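Reticulocyte binding protein (Streptococcus agalactiae COH1, PDB 3FAW) probably hydrolyses alpha-1,6-glucosidic branch linkages in pullulan, glycogen and related alpha-glucans as a cell-wall-anchored streptococcal pullulanase. Local coordinates at residues I313-V318 / V386-V391. Numbering follows the deposited sequence.
Sequences IQLLPV and VILDVV
Ile387 N donates to Ile313 O (2.8 Å), and Ile387 O accepts from Leu315 N (2.9 Å). A third backbone bond between the parallel strands, Asp389 N to Leu315 O at 3.0 Å, closes the run where 313-318 leaves the sheet. On the face bearing Gln314 and Ile387, the extended Gln314 chain lays its CG against the CG2 branch of Ile387. With its CG anti to the backbone N (chi1 -177°), Gln314 also brings its amide near Asp389, and a water bridges the two, accepting from Gln314 NE2 (2.8 Å) and donating to Asp389 OD2. Gln314 OE1, 4.0 Å from Ile387 CG2, is buried with no polar partner. On the opposite face Leu315 CD1 meets Val386 CG2, and Leu388 CD2 meets CG2 of Val318, from the loop that follows strand 313-315, at 4.0 Å, the last two side chains crossing at about a right angle. The strands are the second and third of the eight-stranded parallel TIM barrel of the alpha-amylase family; Gln314 and Ile387 point into its interior, Leu315 and Leu388 outward to the surrounding helices. Beyond the end of strand 313-315, the Pro317 ring lies alongside the Asp389 carboxylate, CD at 3.7 Å from OD2, and Val391 CG2 presses on Pro317 CG. A second water sits 2.7 Å from Asp389 O and accepts from Val318 N, tying the turn to the strand. Arg455 of the next strand forms a salt bridge with Asp389 OD1 and the Tyr346 hydroxyl hydrogen-bonds OD2, fixing the carboxylate's rotation. Phe298 of helix 295-298 covers Ile313 and Leu315.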
loop_
_atom_site.group_PDB
_atom_site.type_symbol
_atom_site.label_atom_id
_atom_site.label_comp_id
_atom_site.label_asym_id
_atom_site.label_seq_id
_atom_site.Cartn_x
_atom_site.Cartn_y
_atom_site.Cartn_z
ATOM N N ILE A 313 6.135 4.595 11.469
ATOM C CA ILE A 313 5.122 5.466 10.874
ATOM C C ILE A 313 4.971 5.099 9.395
ATOM O O ILE A 313 5.924 5.204 8.617
ATOM C CB ILE A 313 5.499 6.947 11.028
ATOM C CG1 ILE A 313 5.681 7.295 12.510
ATOM C CG2 ILE A 313 4.442 7.840 10.398
ATOM C CD1 ILE A 313 6.274 8.678 12.755
ATOM N N GLN A 314 3.782 4.630 9.029
ATOM C CA GLN A 314 3.460 4.301 7.645
ATOM C C GLN A 314 2.787 5.480 6.954
ATOM O O GLN A 314 1.753 5.973 7.417
ATOM C CB GLN A 314 2.548 3.079 7.594
ATOM C CG GLN A 314 2.206 2.608 6.186
ATOM C CD GLN A 314 1.478 1.282 6.189
ATOM O OE1 GLN A 314 1.972 0.285 6.734
ATOM N NE2 GLN A 314 0.290 1.259 5.584
ATOM N N LEU A 315 3.372 5.931 5.846
ATOM C CA LEU A 315 2.825 7.055 5.090
ATOM C C LEU A 315 2.090 6.576 3.846
ATOM O O LEU A 315 2.630 5.802 3.052
ATOM C CB LEU A 315 3.931 8.028 4.678
ATOM C CG LEU A 315 4.744 8.646 5.821
ATOM C CD1 LEU A 315 5.889 9.467 5.254
ATOM C CD2 LEU A 315 3.865 9.494 6.736
ATOM N N LEU A 316 0.860 7.053 3.675
ATOM C CA LEU A 316 0.123 6.849 2.429
ATOM C C LEU A 316 0.949 7.391 1.252
ATOM O O LEU A 316 1.857 8.201 1.463
ATOM C CB LEU A 316 -1.274 7.500 2.505
ATOM C CG LEU A 316 -2.358 6.593 3.114
ATOM C CD1 LEU A 316 -2.210 6.503 4.638
ATOM C CD2 LEU A 316 -3.769 7.038 2.725
ATOM N N PRO A 317 0.653 6.939 0.015
ATOM C CA PRO A 317 1.522 7.180 -1.139
ATOM C C PRO A 317 2.110 8.595 -1.278
ATOM O O PRO A 317 1.388 9.551 -1.570
ATOM C CB PRO A 317 0.608 6.845 -2.326
ATOM C CG PRO A 317 -0.243 5.764 -1.804
ATOM C CD PRO A 317 -0.537 6.160 -0.377
ATOM N N VAL A 318 3.419 8.708 -1.060
ATOM C CA VAL A 318 4.139 9.970 -1.221
ATOM C C VAL A 318 4.763 10.096 -2.618
ATOM O O VAL A 318 5.227 11.172 -2.996
ATOM C CB VAL A 318 5.234 10.166 -0.123
ATOM C CG1 VAL A 318 4.608 10.147 1.270
ATOM C CG2 VAL A 318 6.328 9.114 -0.236
ATOM N N VAL A 386 10.274 4.575 9.408
ATOM C CA VAL A 386 9.310 4.995 8.401
ATOM C C VAL A 386 9.027 3.844 7.434
ATOM O O VAL A 386 9.932 3.098 7.062
ATOM C CB VAL A 386 9.817 6.234 7.622
ATOM C CG1 VAL A 386 11.004 5.874 6.736
ATOM C CG2 VAL A 386 8.692 6.848 6.785
ATOM N N ILE A 387 7.758 3.696 7.058
ATOM C CA ILE A 387 7.328 2.711 6.068
ATOM C C ILE A 387 6.577 3.448 4.963
ATOM O O ILE A 387 5.713 4.265 5.251
ATOM C CB ILE A 387 6.386 1.642 6.684
ATOM C CG1 ILE A 387 7.115 0.825 7.750
ATOM C CG2 ILE A 387 5.829 0.718 5.594
ATOM C CD1 ILE A 387 6.235 -0.169 8.477
ATOM N N LEU A 388 6.908 3.161 3.706
ATOM C CA LEU A 388 6.230 3.795 2.567
ATOM C C LEU A 388 5.185 2.881 1.936
ATOM O O LEU A 388 5.466 1.737 1.586
ATOM C CB LEU A 388 7.236 4.210 1.489
ATOM C CG LEU A 388 8.247 5.303 1.846
ATOM C CD1 LEU A 388 9.034 5.712 0.608
ATOM C CD2 LEU A 388 7.564 6.512 2.473
ATOM N N ASP A 389 3.978 3.413 1.790
ATOM C CA ASP A 389 2.922 2.785 1.012
ATOM C C ASP A 389 3.273 2.929 -0.474
ATOM O O ASP A 389 3.552 4.035 -0.936
ATOM C CB ASP A 389 1.592 3.478 1.322
ATOM C CG ASP A 389 0.390 2.690 0.868
ATOM O OD1 ASP A 389 0.512 1.856 -0.048
ATOM O OD2 ASP A 389 -0.695 2.914 1.438
ATOM N N VAL A 390 3.265 1.813 -1.203
ATOM C CA VAL A 390 3.673 1.783 -2.614
ATOM C C VAL A 390 2.647 1.025 -3.458
ATOM O O VAL A 390 2.057 0.052 -3.001
ATOM C CB VAL A 390 5.076 1.147 -2.798
ATOM C CG1 VAL A 390 6.146 2.018 -2.160
ATOM C CG2 VAL A 390 5.117 -0.272 -2.219
ATOM N N VAL A 391 2.460 1.478 -4.695
ATOM C CA VAL A 391 1.279 1.126 -5.493
ATOM C C VAL A 391 1.643 0.633 -6.899
ATOM O O VAL A 391 1.277 1.249 -7.901
ATOM C CB VAL A 391 0.324 2.342 -5.614
ATOM C CG1 VAL A 391 -1.059 1.901 -6.115
ATOM C CG2 VAL A 391 0.207 3.083 -4.276
HETATM O O HOH W 1 -0.633 3.421 4.038
HETATM O O HOH W 2 4.398 6.048 0.574
#